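Local coordinates for computational Design of Enzyme (Synthetic construct, PDB 3TP4), which is a computationally designed enzyme on a glycosyl hydrolase family 26 scaffold, probably built to carry an activated serine in a catalytic triad, at residues Tyr215-Pro219 with Tyr230-Pro235; Gly221-Arg227 with Asp263-Glu269; Phe256-Val261 with Lys302-Ala306. One frame throughout, in Å; residues are numbered along the deposited sequence.

Contact 1: residues Tyr215-Pro219 with Tyr230-Pro235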
ATOM      1  N   TYR A 215       3.023  -5.752   2.365  1.00 25.50           N
ATOM      2  CA  TYR A 215       2.063  -4.685   2.620  1.00 23.94           C
ATOM      3  C   TYR A 215       2.699  -3.311   2.529  1.00 28.02           C
ATOM      4  O   TYR A 215       3.634  -3.004   3.255  1.00 24.15           O
ATOM      5  CB  TYR A 215       1.367  -4.899   3.970  1.00 21.25           C
ATOM      6  CG  TYR A 215       0.435  -6.088   3.932  1.00 21.50           C
ATOM      7  CD1 TYR A 215       0.880  -7.360   4.300  1.00 23.22           C
ATOM      8  CD2 TYR A 215      -0.870  -5.949   3.491  1.00 25.65           C
ATOM      9  CE1 TYR A 215       0.038  -8.454   4.253  1.00 24.43           C
ATOM     10  CE2 TYR A 215      -1.722  -7.038   3.434  1.00 27.64           C
ATOM     11  CZ  TYR A 215      -1.263  -8.282   3.818  1.00 27.35           C
ATOM     12  OH  TYR A 215      -2.114  -9.354   3.755  1.00 25.34           O
ATOM     13  N   ALA A 216       2.190  -2.494   1.614  1.00 25.43           N
ATOM     14  CA  ALA A 216       2.730  -1.157   1.409  1.00 25.02           C
ATOM     15  C   ALA A 216       1.790  -0.089   1.960  1.00 26.24           C
ATOM     16  O   ALA A 216       0.568  -0.248   1.948  1.00 25.80           O
ATOM     17  CB  ALA A 216       3.011  -0.911  -0.083  1.00 25.85           C
ATOM     18  N   TRP A 217       2.385   0.991   2.451  1.00 24.11           N
ATOM     19  CA  TRP A 217       1.662   2.157   2.942  1.00 25.02           C
ATOM     20  C   TRP A 217       2.469   3.394   2.582  1.00 24.64           C
ATOM     21  O   TRP A 217       3.656   3.470   2.882  1.00 22.14           O
ATOM     22  CB  TRP A 217       1.515   2.089   4.463  1.00 20.45           C
ATOM     23  CG  TRP A 217       1.172   3.412   5.131  1.00 24.77           C
ATOM     24  CD1 TRP A 217      -0.084   3.953   5.304  1.00 21.27           C
ATOM     25  CD2 TRP A 217       2.094   4.336   5.733  1.00 25.25           C
ATOM     26  NE1 TRP A 217       0.012   5.159   5.992  1.00 22.71           N
ATOM     27  CE2 TRP A 217       1.336   5.414   6.253  1.00 22.32           C
ATOM     28  CE3 TRP A 217       3.489   4.361   5.879  1.00 26.60           C
ATOM     29  CZ2 TRP A 217       1.931   6.493   6.910  1.00 21.82           C
ATOM     30  CZ3 TRP A 217       4.072   5.430   6.521  1.00 28.64           C
ATOM     31  CH2 TRP A 217       3.295   6.485   7.034  1.00 20.88           C
ATOM     32  N   GLY A 218       1.829   4.352   1.927  1.00 19.12           N
ATOM     33  CA  GLY A 218       2.446   5.648   1.674  1.00 22.92           C
ATOM     34  C   GLY A 218       1.399   6.720   1.908  1.00 23.13           C
ATOM     35  O   GLY A 218       0.304   6.635   1.350  1.00 24.36           O
ATOM     36  N   PRO A 219       1.712   7.724   2.745  1.00 23.38           N
ATOM     37  CA  PRO A 219       0.663   8.654   3.168  1.00 25.99           C
ATOM     38  C   PRO A 219       0.495   9.860   2.241  1.00 28.38           C
ATOM     39  O   PRO A 219      -0.363  10.699   2.506  1.00 26.66           O
ATOM     40  CB  PRO A 219       1.144   9.106   4.545  1.00 21.18           C
ATOM     41  CG  PRO A 219       2.630   9.091   4.421  1.00 26.17           C
ATOM     42  CD  PRO A 219       2.954   7.909   3.515  1.00 22.64           C
ATOM     43  N   TYR A 230       4.448  12.967   8.363  1.00 29.31           N
ATOM     44  CA  TYR A 230       4.483  11.739   7.572  1.00 23.13           C
ATOM     45  C   TYR A 230       3.866  10.560   8.327  1.00 26.00           C
ATOM     46  O   TYR A 230       3.115   9.758   7.754  1.00 23.93           O
ATOM     47  CB  TYR A 230       5.939  11.412   7.212  1.00 24.89           C
ATOM     48  CG  TYR A 230       6.129  10.116   6.417  1.00 25.98           C
ATOM     49  CD1 TYR A 230       5.830  10.055   5.062  1.00 25.34           C
ATOM     50  CD2 TYR A 230       6.624   8.971   7.033  1.00 23.14           C
ATOM     51  CE1 TYR A 230       6.013   8.873   4.323  1.00 21.95           C
ATOM     52  CE2 TYR A 230       6.814   7.789   6.310  1.00 25.92           C
ATOM     53  CZ  TYR A 230       6.507   7.749   4.960  1.00 21.13           C
ATOM     54  OH  TYR A 230       6.706   6.584   4.248  1.00 22.99           O
ATOM     55  N   LEU A 231       4.165  10.456   9.616  1.00 24.91           N
ATOM     56  CA  LEU A 231       3.690   9.303  10.390  1.00 25.39           C
ATOM     57  C   LEU A 231       2.284   9.423  10.977  1.00 26.81           C
ATOM     58  O   LEU A 231       1.840   8.517  11.676  1.00 25.96           O
ATOM     59  CB  LEU A 231       4.670   8.963  11.511  1.00 22.64           C
ATOM     60  CG  LEU A 231       6.063   8.555  11.040  1.00 27.74           C
ATOM     61  CD1 LEU A 231       6.996   8.479  12.244  1.00 28.73           C
ATOM     62  CD2 LEU A 231       6.018   7.228  10.275  1.00 25.55           C
ATOM     63  N   ARG A 232       1.579  10.514  10.691  1.00 25.07           N
ATOM     64  CA  ARG A 232       0.247  10.710  11.278  1.00 31.08           C
ATOM     65  C   ARG A 232      -0.666   9.490  11.118  1.00 33.74           C
ATOM     66  O   ARG A 232      -1.358   9.099  12.060  1.00 27.21           O
ATOM     67  CB  ARG A 232      -0.436  11.967  10.714  1.00 36.17           C
ATOM     68  CG  ARG A 232      -0.258  13.199  11.602  1.00 51.52           C
ATOM     69  CD  ARG A 232      -0.547  14.517  10.866  1.00 57.39           C
ATOM     70  NE  ARG A 232      -1.965  14.868  10.876  1.00 54.29           N
ATOM     71  CZ  ARG A 232      -2.457  16.034  10.460  1.00 48.95           C
ATOM     72  NH1 ARG A 232      -1.647  16.980   9.995  1.00 41.55           N
ATOM     73  NH2 ARG A 232      -3.769  16.257  10.511  1.00 40.38           N
ATOM     74  N   THR A 233      -0.654   8.884   9.932  1.00 28.75           N
ATOM     75  CA  THR A 233      -1.571   7.797   9.626  1.00 24.38           C
ATOM     76  C   THR A 233      -0.902   6.418   9.597  1.00 29.48           C
ATOM     77  O   THR A 233      -1.488   5.448   9.111  1.00 25.88           O
ATOM     78  CB  THR A 233      -2.284   8.045   8.272  1.00 28.67           C
ATOM     79  OG1 THR A 233      -1.335   7.981   7.197  1.00 31.99           O
ATOM     80  CG2 THR A 233      -2.955   9.433   8.267  1.00 23.16           C
ATOM     81  N   TYR A 234       0.320   6.333  10.121  1.00 25.51           N
ATOM     82  CA  TYR A 234       1.095   5.096  10.086  1.00 28.03           C
ATOM     83  C   TYR A 234       0.392   3.952  10.823  1.00 29.99           C
ATOM     84  O   TYR A 234       0.069   4.081  11.995  1.00 26.20           O
ATOM     85  CB  TYR A 234       2.453   5.342  10.729  1.00 27.32           C
ATOM     86  CG  TYR A 234       3.383   4.148  10.714  1.00 27.09           C
ATOM     87  CD1 TYR A 234       3.690   3.496   9.520  1.00 25.39           C
ATOM     88  CD2 TYR A 234       3.987   3.696  11.886  1.00 28.62           C
ATOM     89  CE1 TYR A 234       4.553   2.415   9.501  1.00 28.30           C
ATOM     90  CE2 TYR A 234       4.861   2.614  11.875  1.00 27.57           C
ATOM     91  CZ  TYR A 234       5.133   1.977  10.676  1.00 25.96           C
ATOM     92  OH  TYR A 234       5.994   0.905  10.651  1.00 24.95           O
ATOM     93  N   PRO A 235       0.159   2.821  10.140  1.00 24.42           N
ATOM     94  CA  PRO A 235      -0.563   1.713  10.782  1.00 25.26           C
ATOM     95  C   PRO A 235       0.239   0.966  11.855  1.00 26.46           C
ATOM     96  O   PRO A 235      -0.365   0.307  12.700  1.00 27.87           O
ATOM     97  CB  PRO A 235      -0.888   0.771   9.604  1.00 22.99           C
ATOM     98  CG  PRO A 235      -0.816   1.610   8.411  1.00 24.61           C
ATOM     99  CD  PRO A 235       0.298   2.606   8.697  1.00 21.76           C
TER

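Contact 2: residues Gly221-Arg227 with Asp263-Glu269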
ATOM      1  N   GLY A 221       2.766  12.932  -0.151  1.00 23.92           N
ATOM      2  CA  GLY A 221       4.064  13.552  -0.360  1.00 22.54           C
ATOM      3  C   GLY A 221       4.099  15.018   0.018  1.00 28.80           C
ATOM      4  O   GLY A 221       3.082  15.593   0.408  1.00 27.24           O
ATOM      5  N   GLY A 222       5.280  15.621  -0.114  1.00 27.22           N
ATOM      6  CA  GLY A 222       5.483  17.016   0.222  1.00 20.42           C
ATOM      7  C   GLY A 222       5.397  17.251   1.713  1.00 24.92           C
ATOM      8  O   GLY A 222       4.593  18.066   2.169  1.00 27.67           O
ATOM      9  N   PHE A 223       6.229  16.545   2.472  1.00 18.91           N
ATOM     10  CA  PHE A 223       6.216  16.658   3.926  1.00 24.06           C
ATOM     11  C   PHE A 223       7.285  17.588   4.484  1.00 28.52           C
ATOM     12  O   PHE A 223       7.273  17.906   5.672  1.00 26.05           O
ATOM     13  CB  PHE A 223       6.305  15.258   4.568  1.00 25.79           C
ATOM     14  CG  PHE A 223       5.130  14.382   4.229  1.00 25.91           C
ATOM     15  CD1 PHE A 223       3.899  14.595   4.830  1.00 22.59           C
ATOM     16  CD2 PHE A 223       5.246  13.366   3.285  1.00 26.50           C
ATOM     17  CE1 PHE A 223       2.801  13.807   4.508  1.00 27.24           C
ATOM     18  CE2 PHE A 223       4.156  12.576   2.955  1.00 26.77           C
ATOM     19  CZ  PHE A 223       2.930  12.790   3.566  1.00 26.48           C
ATOM     20  N   GLY A 224       8.206  18.040   3.631  1.00 29.75           N
ATOM     21  CA  GLY A 224       9.289  18.894   4.093  1.00 28.90           C
ATOM     22  C   GLY A 224      10.193  18.123   5.033  1.00 33.04           C
ATOM     23  O   GLY A 224      10.883  18.693   5.891  1.00 31.63           O
ATOM     24  N   GLY A 225      10.177  16.804   4.878  1.00 25.65           N
ATOM     25  CA  GLY A 225      11.004  15.939   5.698  1.00 25.26           C
ATOM     26  C   GLY A 225      10.573  15.901   7.147  1.00 30.66           C
ATOM     27  O   GLY A 225      11.359  15.499   8.011  1.00 26.24           O
ATOM     28  N   ASN A 226       9.328  16.301   7.414  1.00 29.38           N
ATOM     29  CA  ASN A 226       8.803  16.330   8.784  1.00 32.56           C
ATOM     30  C   ASN A 226       8.168  15.003   9.187  1.00 31.59           C
ATOM     31  O   ASN A 226       7.083  14.663   8.727  1.00 27.75           O
ATOM     32  CB  ASN A 226       7.822  17.497   8.972  1.00 26.75           C
ATOM     33  CG  ASN A 226       8.513  18.860   8.848  1.00 31.94           C
ATOM     34  OD1 ASN A 226       9.308  19.231   9.707  1.00 36.31           O
ATOM     35  ND2 ASN A 226       8.211  19.603   7.774  1.00 32.30           N
ATOM     36  N   ARG A 227       8.845  14.265  10.067  1.00 24.87           N
ATOM     37  CA  ARG A 227       8.480  12.878  10.342  1.00 26.06           C
ATOM     38  C   ARG A 227       7.124  12.705  10.991  1.00 30.18           C
ATOM     39  O   ARG A 227       6.399  11.779  10.650  1.00 26.46           O
ATOM     40  CB  ARG A 227       9.560  12.173  11.172  1.00 35.01           C
ATOM     41  CG  ARG A 227      10.766  11.768  10.333  1.00 40.89           C
ATOM     42  CD  ARG A 227      12.050  11.622  11.139  1.00 48.22           C
ATOM     43  NE  ARG A 227      12.152  10.350  11.844  1.00 53.91           N
ATOM     44  CZ  ARG A 227      13.163   9.494  11.711  1.00 48.00           C
ATOM     45  NH1 ARG A 227      14.167   9.756  10.887  1.00 48.98           N
ATOM     46  NH2 ARG A 227      13.168   8.369  12.405  1.00 42.96           N
ATOM     47  N   ASP A 263      12.266  14.457   1.689  1.00 25.05           N
ATOM     48  CA  ASP A 263      11.301  13.391   1.947  1.00 23.64           C
ATOM     49  C   ASP A 263      11.863  12.005   1.634  1.00 24.70           C
ATOM     50  O   ASP A 263      11.617  11.052   2.368  1.00 24.23           O
ATOM     51  CB  ASP A 263      10.017  13.597   1.139  1.00 19.39           C
ATOM     52  CG  ASP A 263       9.108  14.668   1.739  1.00 28.06           C
ATOM     53  OD1 ASP A 263       9.391  15.137   2.859  1.00 28.94           O
ATOM     54  OD2 ASP A 263       8.104  15.021   1.086  1.00 27.40           O
ATOM     55  N   LEU A 264      12.594  11.882   0.530  1.00 23.74           N
ATOM     56  CA  LEU A 264      13.170  10.584   0.189  1.00 22.23           C
ATOM     57  C   LEU A 264      14.211  10.156   1.222  1.00 24.90           C
ATOM     58  O   LEU A 264      14.306   8.973   1.567  1.00 24.07           O
ATOM     59  CB  LEU A 264      13.729  10.571  -1.251  1.00 21.45           C
ATOM     60  CG  LEU A 264      12.677  10.561  -2.375  1.00 25.24           C
ATOM     61  CD1 LEU A 264      13.305  10.734  -3.755  1.00 26.46           C
ATOM     62  CD2 LEU A 264      11.833   9.279  -2.351  1.00 27.84           C
ATOM     63  N   ARG A 265      14.981  11.113   1.732  1.00 25.59           N
ATOM     64  CA  ARG A 265      15.925  10.809   2.800  1.00 25.51           C
ATOM     65  C   ARG A 265      15.164  10.325   4.009  1.00 25.49           C
ATOM     66  O   ARG A 265      15.526   9.333   4.638  1.00 25.53           O
ATOM     67  CB  ARG A 265      16.736  12.040   3.209  1.00 26.74           C
ATOM     68  CG  ARG A 265      17.839  12.438   2.238  1.00 30.38           C
ATOM     69  CD  ARG A 265      18.597  13.658   2.768  1.00 34.32           C
ATOM     70  NE  ARG A 265      19.217  13.391   4.061  1.00 34.24           N
ATOM     71  CZ  ARG A 265      20.483  13.012   4.214  1.00 39.93           C
ATOM     72  NH1 ARG A 265      21.257  12.853   3.152  1.00 36.70           N
ATOM     73  NH2 ARG A 265      20.982  12.798   5.427  1.00 42.02           N
HETATM   74  N   MSE A 266      14.112  11.060   4.349  1.00 27.54           N
HETATM   75  CA  MSE A 266      13.326  10.741   5.529  1.00 24.26           C
HETATM   76  C   MSE A 266      12.760   9.330   5.493  1.00 22.43           C
HETATM   77  O   MSE A 266      12.894   8.578   6.462  1.00 26.68           O
HETATM   78  CB  MSE A 266      12.179  11.736   5.673  1.00 22.89           C
HETATM   79  CG  MSE A 266      11.250  11.404   6.807  1.00 27.24           C
HETATM   80 SE   MSE A 266       9.694  12.570   6.726  1.00 54.17          SE
HETATM   81  CE  MSE A 266       8.846  11.927   5.065  1.00 30.03           C
ATOM     82  N   ILE A 267      12.104   8.957   4.397  1.00 22.52           N
ATOM     83  CA  ILE A 267      11.518   7.623   4.366  1.00 24.28           C
ATOM     84  C   ILE A 267      12.573   6.511   4.425  1.00 20.45           C
ATOM     85  O   ILE A 267      12.334   5.473   5.029  1.00 25.46           O
ATOM     86  CB  ILE A 267      10.522   7.409   3.197  1.00 23.69           C
ATOM     87  CG1 ILE A 267      11.234   7.339   1.847  1.00 20.93           C
ATOM     88  CG2 ILE A 267       9.431   8.498   3.204  1.00 20.51           C
ATOM     89  CD1 ILE A 267      10.283   6.901   0.723  1.00 21.42           C
ATOM     90  N   ALA A 268      13.721   6.728   3.782  1.00 22.19           N
ATOM     91  CA  ALA A 268      14.818   5.767   3.822  1.00 27.84           C
ATOM     92  C   ALA A 268      15.328   5.621   5.256  1.00 23.72           C
ATOM     93  O   ALA A 268      15.656   4.522   5.698  1.00 27.57           O
ATOM     94  CB  ALA A 268      15.955   6.215   2.907  1.00 22.53           C
ATOM     95  N   GLU A 269      15.402   6.746   5.967  1.00 24.84           N
ATOM     96  CA  GLU A 269      15.894   6.747   7.341  1.00 30.48           C
ATOM     97  C   GLU A 269      14.932   5.996   8.244  1.00 32.70           C
ATOM     98  O   GLU A 269      15.349   5.190   9.078  1.00 27.99           O
ATOM     99  CB  GLU A 269      16.066   8.178   7.846  1.00 26.97           C
ATOM    100  CG  GLU A 269      17.315   8.875   7.330  1.00 29.07           C
ATOM    101  CD  GLU A 269      17.349  10.354   7.689  1.00 41.20           C
ATOM    102  OE1 GLU A 269      16.428  10.833   8.388  1.00 42.19           O
ATOM    103  OE2 GLU A 269      18.297  11.041   7.262  1.00 40.99           O
TER
HETATM  104  O   HOH W   1       8.998  18.238   0.887  1.00 37.71           O
HETATM  105  O   HOH W   2      14.325  12.078   9.010  1.00 40.62           O

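Contact 3: residues Phe256-Val261 with Lys302-Ala306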
ATOM      1  N   PHE A 256      11.497  22.334  -5.718  1.00 37.16           N
ATOM      2  CA  PHE A 256      10.796  21.063  -5.682  1.00 34.22           C
ATOM      3  C   PHE A 256      11.775  19.910  -5.445  1.00 31.01           C
ATOM      4  O   PHE A 256      11.534  19.029  -4.619  1.00 28.62           O
ATOM      5  CB  PHE A 256      10.018  20.815  -6.964  1.00 32.35           C
ATOM      6  CG  PHE A 256       9.719  19.368  -7.190  1.00 35.33           C
ATOM      7  CD1 PHE A 256       8.830  18.701  -6.362  1.00 35.80           C
ATOM      8  CD2 PHE A 256      10.371  18.658  -8.181  1.00 38.90           C
ATOM      9  CE1 PHE A 256       8.575  17.359  -6.541  1.00 41.31           C
ATOM     10  CE2 PHE A 256      10.113  17.316  -8.368  1.00 41.01           C
ATOM     11  CZ  PHE A 256       9.222  16.666  -7.549  1.00 32.12           C
ATOM     12  N   LEU A 257      12.876  19.917  -6.179  1.00 32.61           N
ATOM     13  CA  LEU A 257      13.861  18.855  -6.060  1.00 33.27           C
ATOM     14  C   LEU A 257      14.403  18.756  -4.644  1.00 33.41           C
ATOM     15  O   LEU A 257      14.541  17.655  -4.107  1.00 32.13           O
ATOM     16  CB  LEU A 257      14.995  19.055  -7.071  1.00 29.30           C
ATOM     17  CG  LEU A 257      14.566  18.807  -8.517  1.00 30.00           C
ATOM     18  CD1 LEU A 257      15.680  19.184  -9.501  1.00 35.42           C
ATOM     19  CD2 LEU A 257      14.141  17.363  -8.687  1.00 28.24           C
ATOM     20  N   ALA A 258      14.704  19.904  -4.037  1.00 30.48           N
ATOM     21  CA  ALA A 258      15.186  19.917  -2.660  1.00 32.70           C
ATOM     22  C   ALA A 258      14.168  19.299  -1.713  1.00 28.35           C
ATOM     23  O   ALA A 258      14.533  18.526  -0.825  1.00 28.98           O
ATOM     24  CB  ALA A 258      15.545  21.348  -2.206  1.00 39.29           C
ATOM     25  N   GLY A 259      12.896  19.645  -1.893  1.00 28.37           N
ATOM     26  CA  GLY A 259      11.837  19.090  -1.064  1.00 31.22           C
ATOM     27  C   GLY A 259      11.680  17.586  -1.256  1.00 27.40           C
ATOM     28  O   GLY A 259      11.449  16.837  -0.306  1.00 28.83           O
ATOM     29  N   LEU A 260      11.802  17.137  -2.499  1.00 27.68           N
ATOM     30  CA  LEU A 260      11.687  15.718  -2.792  1.00 28.20           C
ATOM     31  C   LEU A 260      12.802  14.936  -2.093  1.00 25.37           C
ATOM     32  O   LEU A 260      12.561  13.902  -1.456  1.00 24.00           O
ATOM     33  CB  LEU A 260      11.762  15.497  -4.304  1.00 27.40           C
ATOM     34  CG  LEU A 260      11.672  14.030  -4.699  1.00 27.63           C
ATOM     35  CD1 LEU A 260      10.371  13.424  -4.165  1.00 22.01           C
ATOM     36  CD2 LEU A 260      11.764  13.888  -6.205  1.00 26.80           C
ATOM     37  N   VAL A 261      14.027  15.441  -2.213  1.00 26.27           N
ATOM     38  CA  VAL A 261      15.183  14.787  -1.604  1.00 22.53           C
ATOM     39  C   VAL A 261      15.054  14.681  -0.089  1.00 27.13           C
ATOM     40  O   VAL A 261      15.364  13.639   0.486  1.00 29.07           O
ATOM     41  CB  VAL A 261      16.496  15.485  -2.006  1.00 28.61           C
ATOM     42  CG1 VAL A 261      17.640  15.037  -1.112  1.00 25.76           C
ATOM     43  CG2 VAL A 261      16.798  15.211  -3.475  1.00 27.63           C
ATOM     44  N   LYS A 302      16.558  15.080 -14.398  1.00 26.65           N
ATOM     45  CA  LYS A 302      16.777  15.980 -13.266  1.00 24.13           C
ATOM     46  C   LYS A 302      16.331  15.349 -11.942  1.00 24.09           C
ATOM     47  O   LYS A 302      17.036  15.440 -10.921  1.00 24.00           O
ATOM     48  CB  LYS A 302      16.059  17.312 -13.489  1.00 33.02           C
ATOM     49  CG  LYS A 302      16.707  18.177 -14.546  1.00 36.98           C
ATOM     50  CD  LYS A 302      15.853  19.395 -14.861  1.00 45.38           C
ATOM     51  CE  LYS A 302      15.605  20.230 -13.615  1.00 54.97           C
ATOM     52  NZ  LYS A 302      15.062  21.577 -13.956  1.00 64.41           N
ATOM     53  N   VAL A 303      15.163  14.711 -11.954  1.00 26.33           N
ATOM     54  CA  VAL A 303      14.681  14.006 -10.766  1.00 26.36           C
ATOM     55  C   VAL A 303      15.652  12.899 -10.365  1.00 25.71           C
ATOM     56  O   VAL A 303      16.093  12.834  -9.225  1.00 28.41           O
ATOM     57  CB  VAL A 303      13.268  13.417 -10.985  1.00 28.25           C
ATOM     58  CG1 VAL A 303      12.982  12.328  -9.950  1.00 27.81           C
ATOM     59  CG2 VAL A 303      12.224  14.524 -10.895  1.00 26.65           C
ATOM     60  N   LEU A 304      16.007  12.052 -11.329  1.00 28.59           N
ATOM     61  CA  LEU A 304      16.948  10.968 -11.079  1.00 26.20           C
ATOM     62  C   LEU A 304      18.307  11.467 -10.572  1.00 23.34           C
ATOM     63  O   LEU A 304      18.879  10.876  -9.666  1.00 24.15           O
ATOM     64  CB  LEU A 304      17.140  10.117 -12.342  1.00 25.13           C
ATOM     65  CG  LEU A 304      18.058   8.906 -12.175  1.00 24.69           C
ATOM     66  CD1 LEU A 304      17.391   7.959 -11.213  1.00 21.29           C
ATOM     67  CD2 LEU A 304      18.382   8.186 -13.528  1.00 21.19           C
ATOM     68  N   ALA A 305      18.839  12.532 -11.166  1.00 22.90           N
ATOM     69  CA  ALA A 305      20.151  13.037 -10.730  1.00 28.72           C
ATOM     70  C   ALA A 305      20.128  13.581  -9.289  1.00 31.35           C
ATOM     71  O   ALA A 305      21.109  13.467  -8.543  1.00 28.31           O
ATOM     72  CB  ALA A 305      20.669  14.096 -11.704  1.00 30.81           C
ATOM     73  N   ALA A 306      19.008  14.174  -8.895  1.00 25.85           N
ATOM     74  CA  ALA A 306      18.849  14.664  -7.520  1.00 29.63           C
ATOM     75  C   ALA A 306      18.841  13.500  -6.537  1.00 32.85           C
ATOM     76  O   ALA A 306      19.452  13.562  -5.462  1.00 29.11           O
ATOM     77  CB  ALA A 306      17.567  15.463  -7.390  1.00 31.02           C
TER

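Contact 1: residues Tyr215-Pro219 with Tyr230-Pro235
The C-terminal end of strand 213-217, one of the parallel strands of the TIM barrel, runs through G218 into P219, and the chain returns past it from Y230, the last residue of helix 227-230, into a loop that runs to P235. The two backbones stay apart, with CA atoms 6.6 Å from each other at P219 and Y230 and 7.7 Å at W217 and Y234, so the indole of W217 fills the gap, against backbone as well as side chains. W217 anchors an aromatic cluster: its six-membered ring presents an edge to the face of Y230 (centroids 5.1 Å apart, planes at 66°), while Y234 turns its own edge to the indole face (5.2 Å, 60°), two T-shaped pairs with W217 in opposite roles. P219 CD packs against Y230 CE1 at 3.3 Å. The hydroxyls of Y230 and Y234 are hydrogen-bonded to G244 O and D237 OD1, respectively, tying the cluster to strand 242-249 and the loop before it. At the indole edge, W217 NE1 gives a weak hydrogen bond of 3.4 Å to T233 OG1. Over the five-membered ring, P235 CD makes a CH-pi contact, 3.6 Å from the centroid and 5° off the normal.

Contact 2: residues Gly221-Arg227 with Asp263-Glu269
Segment 221-227, in the loop after strand 213-217 of the TIM barrel, runs into helix 227-230 at R227 and wraps its backbone around the carboxylate of D263. G222 N lies 3.1 Å from D263 OD2. F223 N then donates to D263 OD2 at 2.8 Å, starting a type I' beta turn to N226. G224 and G225 both have positive phi, which favours glycine. G224 N reaches D263 OD2 through a water, weakly on the carboxylate side, and G225 N donates directly to D263 OD1 at 2.7 Å. N226 N closes the turn on F223 O at 3.1 Å, and N226 ND2 hydrogen-bonds to the same oxygen at 2.9 Å. Selenomethionine M266 packs against the turn, its SE 3.5 Å from G225 C. R227 NH1 makes a salt bridge to E269 OE1 at 3.5 Å, also bridged by a water, and NH2 pairs with E273. The loop lies against helix 254-274, F223 and D263 touching L245 of strand 242-249 and the F223 ring meeting W182 and Y230.

Contact 3: residues Phe256-Val261 with Lys302-Ala306
This is an apolar helix-helix contact in the outer layer of the fold, between helices 254-274 and 299-308, its centre about 23 Å from the centre of the chain. No hydrogen bond crosses it. The segment axes approach to 10.2 Å and cross at -46°, a spacing filled by apolar side chains. The CA-to-CB bond of L257 points toward the partner helix: L257 CD2 lies 4.0 Å from V303 CA, 4.1 Å from A306 CB and 4.1 Å from K302 O. Such helices surround the parallel strands of a TIM barrel, and on the inner side L260 and F256 also pack on T247 of strand 242-249. Toward V303, L260 CD2 reaches CG1 at 4.2 Å and F256 CE2 reaches CG2 at 4.3 Å, the latter methyl at the ring edge. One turn beyond L257, V261 CG2 sits 4.0 Å from A306 CB and 3.7 Å from A306 O. K302 lays its aliphatic chain beside L257, CE 4.2 Å from CD1, while NZ hydrogen-bonds to G252 O.

From contact 1 to contact 3 the contacts lie progressively farther out, their centres about 8, 17 and 23 Å from the centre of the chain. Contact 1 is buried and dominated by aromatic rings, whereas contacts 2 and 3 are only partly buried: contact 2 combines carboxylate-to-amide bonds with an outlying salt bridge, and contact 3 is apolar and mainly aliphatic, with no hydrogen bond across it. Contacts 1 and 2 touch through Y230, whose ring packs on F223 and on the methyl of M266, Y230 CG and M266 CE being 3.5 Å apart. Contacts 2 and 3 share helix 254-274 through successive parts of it, 263-269 binding a loop and 256-261 another helix. Contacts 1 and 3 do not meet.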